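Local coordinates for protein luciferase-like monooxygenase (Streptomyces bottropensis, PDB 4US5) that probably acts as a flavin-dependent monooxygenase of the bacterial luciferase family, inserting oxygen from molecular oxygen into an organic substrate, at residues 33-41 / 327-338. Numbering follows the deposited sequence.
Sequences RLADRLGYE and RLLAEAFELTPR
Leu335 lays its CD2 methyl over one face of the Tyr40 ring, 4.1 Å from the centroid, in a CH-pi contact. The two side chains cross at about a right angle. Tyr40 has CG anti to its carbonyl carbon (chi1 -75°), which carries the ring back between the two helices. There CE1 meets Ala330 CB, and OH lies beside Leu329 CB and hydrogen-bonds to the carbonyl of Tyr326. With an alanine here, Leu335 CD2 and Ala330 CB would probably lose their aromatic partner, and the Tyr326 carbonyl this donor. Leu38 CD1 packs 4.0 Å from Ala330 CB. Farther toward the N-terminal ends of the segments, one conformer of Arg327 sets a face of its guanidinium against Leu34 CD1. A second conformer makes this contact doubtful, and with it the water bridge to Arg37.

Arg338, the last residue, reaches back over the end of helix 21-38. Its NH1 donates to Asp36 O at 2.8 Å, in the carbonyl plane and on a lone pair. NH1 and NH2 both grip Tyr40 O end-on, each at 2.9 Å. Both carbonyl oxygens lie close to the guanidinium plane, so the bonds fix its rotation. Asp36 OD1 adds only a long salt bridge from well out of that plane; its carboxylate is held by backbone N-H groups of Ser71, Gly72 and Ile73. Arg338 N also bonds to Arg37 O. Gly39, the positive-phi residue of a Schellman motif, leaves room for Thr336 O, 3.4 Å from its CA. The C-terminal tail thus covers the end of the first barrel helix, beside the last, as neighbouring outer helices close the ring of a TIM barrel.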
ATOM      1  N   ARG B  33      -5.689 -13.535  11.027  0.50 19.74           N
ATOM      2  CA  ARG B  33      -5.224 -13.879  12.378  0.50 20.23           C
ATOM      3  C   ARG B  33      -5.564 -15.345  12.710  0.50 19.39           C
ATOM      4  O   ARG B  33      -4.717 -16.098  13.206  0.50 18.47           O
ATOM      5  CB  ARG B  33      -5.855 -12.959  13.407  0.50 23.41           C
ATOM      6  CG  ARG B  33      -5.346 -11.526  13.404  0.50 26.56           C
ATOM      7  CD  ARG B  33      -6.068 -10.842  14.576  0.50 29.39           C
ATOM      8  NE  ARG B  33      -5.882  -9.412  14.680  0.50 32.44           N
ATOM      9  CZ  ARG B  33      -6.859  -8.526  14.570  0.50 32.43           C
ATOM     10  NH1 ARG B  33      -8.102  -8.918  14.300  0.50 33.53           N
ATOM     11  NH2 ARG B  33      -6.582  -7.239  14.707  0.50 32.59           N
ATOM     12  N   LEU B  34      -6.769 -15.764  12.352  1.00 18.71           N
ATOM     13  CA  LEU B  34      -7.168 -17.176  12.550  1.00 20.69           C
ATOM     14  C   LEU B  34      -6.290 -18.113  11.754  1.00 19.69           C
ATOM     15  O   LEU B  34      -5.756 -19.101  12.290  1.00 19.16           O
ATOM     16  CB  LEU B  34      -8.627 -17.373  12.223  1.00 20.63           C
ATOM     17  CG  LEU B  34      -9.150 -18.811  12.385  1.00 22.14           C
ATOM     18  CD1 LEU B  34      -9.040 -19.258  13.863  1.00 23.70           C
ATOM     19  CD2 LEU B  34     -10.565 -18.907  11.935  1.00 25.32           C
ATOM     20  N   ALA B  35      -6.111 -17.791  10.474  1.00 19.55           N
ATOM     21  CA  ALA B  35      -5.299 -18.605   9.601  1.00 19.73           C
ATOM     22  C   ALA B  35      -3.864 -18.688  10.077  1.00 18.46           C
ATOM     23  O   ALA B  35      -3.216 -19.752  10.002  1.00 18.20           O
ATOM     24  CB  ALA B  35      -5.385 -18.072   8.178  1.00 17.90           C
ATOM     25  N   ASP B  36      -3.345 -17.582  10.610  1.00 18.35           N
ATOM     26  CA  ASP B  36      -2.016 -17.579  11.181  1.00 18.37           C
ATOM     27  C   ASP B  36      -1.954 -18.581  12.354  1.00 18.51           C
ATOM     28  O   ASP B  36      -1.066 -19.464  12.378  1.00 19.97           O
ATOM     29  CB  ASP B  36      -1.678 -16.147  11.657  1.00 19.56           C
ATOM     30  CG  ASP B  36      -0.240 -15.966  12.114  1.00 21.68           C
ATOM     31  OD1 ASP B  36       0.681 -16.534  11.539  1.00 21.78           O
ATOM     32  OD2 ASP B  36      -0.044 -15.131  13.030  1.00 23.30           O
ATOM     33  N   ARG B  37      -2.870 -18.459  13.284  1.00 19.81           N
ATOM     34  CA  ARG B  37      -2.900 -19.336  14.488  1.00 21.73           C
ATOM     35  C   ARG B  37      -3.084 -20.803  14.123  1.00 22.72           C
ATOM     36  O   ARG B  37      -2.503 -21.662  14.756  1.00 21.97           O
ATOM     37  CB  ARG B  37      -4.028 -18.918  15.418  1.00 23.93           C
ATOM     38  CG  ARG B  37      -3.678 -17.604  16.121  1.00 28.12           C
ATOM     39  CD  ARG B  37      -4.623 -17.234  17.230  1.00 36.17           C
ATOM     40  NE  ARG B  37      -6.042 -17.401  16.850  1.00 42.17           N
ATOM     41  CZ  ARG B  37      -6.797 -16.439  16.283  1.00 46.93           C
ATOM     42  NH1 ARG B  37      -6.297 -15.228  16.026  1.00 48.69           N
ATOM     43  NH2 ARG B  37      -8.070 -16.676  16.000  1.00 49.71           N
ATOM     44  N   LEU B  38      -3.900 -21.078  13.115  1.00 21.81           N
ATOM     45  CA  LEU B  38      -4.235 -22.465  12.754  1.00 21.19           C
ATOM     46  C   LEU B  38      -3.187 -23.196  11.938  1.00 21.38           C
ATOM     47  O   LEU B  38      -3.261 -24.412  11.813  1.00 24.67           O
ATOM     48  CB  LEU B  38      -5.566 -22.509  12.008  1.00 22.48           C
ATOM     49  CG  LEU B  38      -6.803 -22.206  12.835  1.00 23.52           C
ATOM     50  CD1 LEU B  38      -8.020 -22.180  11.927  1.00 27.37           C
ATOM     51  CD2 LEU B  38      -6.992 -23.224  13.953  1.00 28.36           C
ATOM     52  N   GLY B  39      -2.243 -22.487  11.369  1.00 17.83           N
ATOM     53  CA  GLY B  39      -1.159 -23.083  10.606  1.00 19.38           C
ATOM     54  C   GLY B  39      -1.326 -23.077   9.106  1.00 18.88           C
ATOM     55  O   GLY B  39      -0.705 -23.861   8.407  1.00 19.61           O
ATOM     56  N   TYR B  40      -2.173 -22.184   8.580  1.00 19.93           N
ATOM     57  CA  TYR B  40      -2.180 -21.974   7.123  1.00 17.56           C
ATOM     58  C   TYR B  40      -0.821 -21.437   6.661  1.00 18.32           C
ATOM     59  O   TYR B  40      -0.135 -20.711   7.400  1.00 17.73           O
ATOM     60  CB  TYR B  40      -3.353 -21.046   6.721  1.00 15.73           C
ATOM     61  CG  TYR B  40      -4.724 -21.705   6.758  1.00 15.02           C
ATOM     62  CD1 TYR B  40      -5.367 -21.969   7.940  1.00 16.39           C
ATOM     63  CD2 TYR B  40      -5.410 -21.981   5.571  1.00 14.99           C
ATOM     64  CE1 TYR B  40      -6.633 -22.561   7.956  1.00 16.00           C
ATOM     65  CE2 TYR B  40      -6.664 -22.566   5.561  1.00 16.13           C
ATOM     66  CZ  TYR B  40      -7.273 -22.866   6.745  1.00 15.84           C
ATOM     67  OH  TYR B  40      -8.502 -23.448   6.772  1.00 16.53           O
ATOM     68  N   GLU B  41      -0.427 -21.776   5.446  1.00 18.07           N
ATOM     69  CA  GLU B  41       0.892 -21.421   4.913  1.00 19.41           C
ATOM     70  C   GLU B  41       1.021 -19.960   4.507  1.00 19.45           C
ATOM     71  O   GLU B  41       2.019 -19.313   4.833  1.00 16.37           O
ATOM     72  CB  GLU B  41       1.266 -22.265   3.687  1.00 21.04           C
ATOM     73  CG  GLU B  41       1.268 -23.737   3.923  1.00 25.20           C
ATOM     74  CD  GLU B  41       2.288 -24.193   4.940  1.00 28.77           C
ATOM     75  OE1 GLU B  41       3.413 -23.597   4.978  1.00 29.69           O
ATOM     76  OE2 GLU B  41       1.906 -25.084   5.738  1.00 27.90           O
ATOM     77  N   ARG B 327     -11.790 -23.184  10.116  1.00 17.83           N
ATOM     78  CA  ARG B 327     -11.427 -23.965  11.301  0.50 18.60           C
ATOM     79  C   ARG B 327     -11.586 -25.462  11.044  1.00 18.58           C
ATOM     80  O   ARG B 327     -10.703 -26.241  11.330  1.00 20.47           O
ATOM     81  CB  ARG B 327     -12.333 -23.603  12.471  0.50 18.76           C
ATOM     82  CG  ARG B 327     -11.909 -22.390  13.210  0.50 19.88           C
ATOM     83  CD  ARG B 327     -12.405 -22.476  14.662  0.50 21.76           C
ATOM     84  NE  ARG B 327     -12.417 -21.175  15.270  0.50 22.28           N
ATOM     85  CZ  ARG B 327     -11.398 -20.682  15.965  0.50 24.37           C
ATOM     86  NH1 ARG B 327     -10.297 -21.408  16.142  0.50 22.47           N
ATOM     87  NH2 ARG B 327     -11.481 -19.455  16.486  0.50 22.71           N
ATOM     88  N   LEU B 328     -12.705 -25.830  10.471  1.00 19.16           N
ATOM     89  CA  LEU B 328     -12.991 -27.256  10.181  1.00 20.03           C
ATOM     90  C   LEU B 328     -12.022 -27.818   9.165  1.00 19.46           C
ATOM     91  O   LEU B 328     -11.537 -28.955   9.304  1.00 19.53           O
ATOM     92  CB  LEU B 328     -14.421 -27.426   9.687  1.00 21.50           C
ATOM     93  CG  LEU B 328     -15.530 -27.177  10.677  1.00 23.97           C
ATOM     94  CD1 LEU B 328     -16.857 -27.129   9.950  1.00 24.30           C
ATOM     95  CD2 LEU B 328     -15.544 -28.234  11.802  1.00 27.37           C
ATOM     96  N   LEU B 329     -11.638 -27.001   8.174  1.00 18.93           N
ATOM     97  CA  LEU B 329     -10.646 -27.431   7.200  1.00 18.86           C
ATOM     98  C   LEU B 329      -9.250 -27.664   7.806  1.00 20.27           C
ATOM     99  O   LEU B 329      -8.567 -28.626   7.459  1.00 18.96           O
ATOM    100  CB  LEU B 329     -10.527 -26.417   6.035  1.00 20.06           C
ATOM    101  CG  LEU B 329     -11.632 -26.402   5.013  1.00 23.32           C
ATOM    102  CD1 LEU B 329     -11.510 -25.158   4.111  1.00 23.36           C
ATOM    103  CD2 LEU B 329     -11.567 -27.683   4.195  1.00 21.48           C
ATOM    104  N   ALA B 330      -8.810 -26.758   8.666  1.00 17.79           N
ATOM    105  CA  ALA B 330      -7.546 -26.920   9.316  1.00 17.40           C
ATOM    106  C   ALA B 330      -7.504 -28.260  10.077  1.00 17.71           C
ATOM    107  O   ALA B 330      -6.475 -28.939  10.085  1.00 21.52           O
ATOM    108  CB  ALA B 330      -7.287 -25.781  10.283  1.00 18.32           C
ATOM    109  N   GLU B 331      -8.576 -28.565  10.771  1.00 19.30           N
ATOM    110  CA  GLU B 331      -8.679 -29.831  11.566  1.00 23.99           C
ATOM    111  C   GLU B 331      -8.698 -31.046  10.601  1.00 23.47           C
ATOM    112  O   GLU B 331      -7.945 -31.993  10.764  1.00 22.18           O
ATOM    113  CB  GLU B 331      -9.952 -29.795  12.407  1.00 28.49           C
ATOM    114  CG  GLU B 331     -10.199 -31.028  13.283  1.00 38.28           C
ATOM    115  CD  GLU B 331     -11.569 -31.004  13.998  1.00 48.25           C
ATOM    116  OE1 GLU B 331     -12.505 -30.277  13.565  1.00 44.69           O
ATOM    117  OE2 GLU B 331     -11.714 -31.744  14.998  1.00 55.64           O
ATOM    118  N   ALA B 332      -9.466 -30.942   9.531  1.00 21.87           N
ATOM    119  CA  ALA B 332      -9.522 -32.043   8.559  1.00 21.86           C
ATOM    120  C   ALA B 332      -8.191 -32.334   7.884  1.00 22.06           C
ATOM    121  O   ALA B 332      -7.874 -33.493   7.596  1.00 24.50           O
ATOM    122  CB  ALA B 332     -10.590 -31.760   7.519  1.00 21.07           C
ATOM    123  N   PHE B 333      -7.386 -31.303   7.632  1.00 20.18           N
ATOM    124  CA  PHE B 333      -6.072 -31.473   7.028  1.00 20.25           C
ATOM    125  C   PHE B 333      -4.924 -31.556   8.048  1.00 19.78           C
ATOM    126  O   PHE B 333      -3.758 -31.525   7.669  1.00 21.18           O
ATOM    127  CB  PHE B 333      -5.840 -30.371   5.987  1.00 19.77           C
ATOM    128  CG  PHE B 333      -6.603 -30.594   4.730  1.00 19.73           C
ATOM    129  CD1 PHE B 333      -7.949 -30.236   4.643  1.00 19.11           C
ATOM    130  CD2 PHE B 333      -6.031 -31.286   3.690  1.00 23.16           C
ATOM    131  CE1 PHE B 333      -8.660 -30.476   3.497  1.00 20.33           C
ATOM    132  CE2 PHE B 333      -6.758 -31.537   2.550  1.00 23.23           C
ATOM    133  CZ  PHE B 333      -8.068 -31.147   2.468  1.00 21.27           C
ATOM    134  N   GLU B 334      -5.279 -31.689   9.311  1.00 20.32           N
ATOM    135  CA  GLU B 334      -4.307 -31.953  10.371  1.00 24.76           C
ATOM    136  C   GLU B 334      -3.245 -30.865  10.460  1.00 21.80           C
ATOM    137  O   GLU B 334      -2.051 -31.144  10.625  1.00 23.02           O
ATOM    138  CB  GLU B 334      -3.674 -33.377  10.192  1.00 24.85           C
ATOM    139  CG  GLU B 334      -4.733 -34.443  10.410  1.00 25.44           C
ATOM    140  CD  GLU B 334      -4.264 -35.881  10.108  1.00 27.13           C
ATOM    141  OE1 GLU B 334      -3.051 -36.144   9.868  1.00 31.87           O
ATOM    142  OE2 GLU B 334      -5.119 -36.734  10.080  1.00 29.10           O
ATOM    143  N   LEU B 335      -3.675 -29.620  10.282  1.00 21.55           N
ATOM    144  CA  LEU B 335      -2.733 -28.516  10.361  1.00 20.49           C
ATOM    145  C   LEU B 335      -2.162 -28.436  11.797  1.00 20.60           C
ATOM    146  O   LEU B 335      -2.899 -28.553  12.772  1.00 20.71           O
ATOM    147  CB  LEU B 335      -3.397 -27.192   9.990  1.00 20.40           C
ATOM    148  CG  LEU B 335      -3.240 -26.744   8.524  1.00 20.05           C
ATOM    149  CD1 LEU B 335      -3.730 -27.826   7.584  1.00 19.18           C
ATOM    150  CD2 LEU B 335      -3.959 -25.440   8.292  1.00 18.51           C
ATOM    151  N   THR B 336      -0.884 -28.149  11.882  1.00 21.51           N
ATOM    152  CA  THR B 336      -0.241 -27.844  13.161  1.00 23.61           C
ATOM    153  C   THR B 336      -0.403 -26.337  13.460  1.00 23.84           C
ATOM    154  O   THR B 336       0.091 -25.507  12.704  1.00 24.18           O
ATOM    155  CB  THR B 336       1.252 -28.189  13.098  1.00 25.07           C
ATOM    156  OG1 THR B 336       1.413 -29.589  12.859  1.00 24.88           O
ATOM    157  CG2 THR B 336       1.962 -27.826  14.399  1.00 23.07           C
ATOM    158  N   PRO B 337      -1.074 -25.992  14.574  1.00 24.41           N
ATOM    159  CA  PRO B 337      -1.201 -24.586  14.952  1.00 24.73           C
ATOM    160  C   PRO B 337       0.122 -23.931  15.294  1.00 26.40           C
ATOM    161  O   PRO B 337       1.119 -24.623  15.576  1.00 23.43           O
ATOM    162  CB  PRO B 337      -2.124 -24.609  16.166  1.00 26.53           C
ATOM    163  CG  PRO B 337      -2.147 -26.013  16.664  1.00 28.31           C
ATOM    164  CD  PRO B 337      -1.653 -26.913  15.577  1.00 27.46           C
ATOM    165  N   ARG B 338       0.152 -22.593  15.216  1.00 24.78           N
ATOM    166  CA  ARG B 338       1.335 -21.814  15.558  1.00 25.60           C
ATOM    167  C   ARG B 338       1.312 -21.363  17.002  1.00 24.75           C
ATOM    168  O   ARG B 338       0.249 -21.333  17.615  1.00 32.61           O
ATOM    169  CB  ARG B 338       1.433 -20.574  14.633  1.00 26.30           C
ATOM    170  CG  ARG B 338       1.765 -20.930  13.192  1.00 24.64           C
ATOM    171  CD  ARG B 338       2.213 -19.726  12.391  1.00 21.27           C
ATOM    172  NE  ARG B 338       2.646 -20.120  11.071  1.00 21.06           N
ATOM    173  CZ  ARG B 338       1.834 -20.252  10.001  1.00 20.71           C
ATOM    174  NH1 ARG B 338       0.517 -20.069  10.106  1.00 18.79           N
ATOM    175  NH2 ARG B 338       2.338 -20.627   8.843  1.00 21.19           N
TER
HETATM  176  O   HOH W   1      -7.204 -20.474  16.946  1.00 41.71           O
HETATM  177  O   HOH W   2      -9.715 -18.152  17.738  1.00 42.69           O
HETATM  178  O   HOH W   3      -4.431 -26.295  13.289  1.00 26.03           O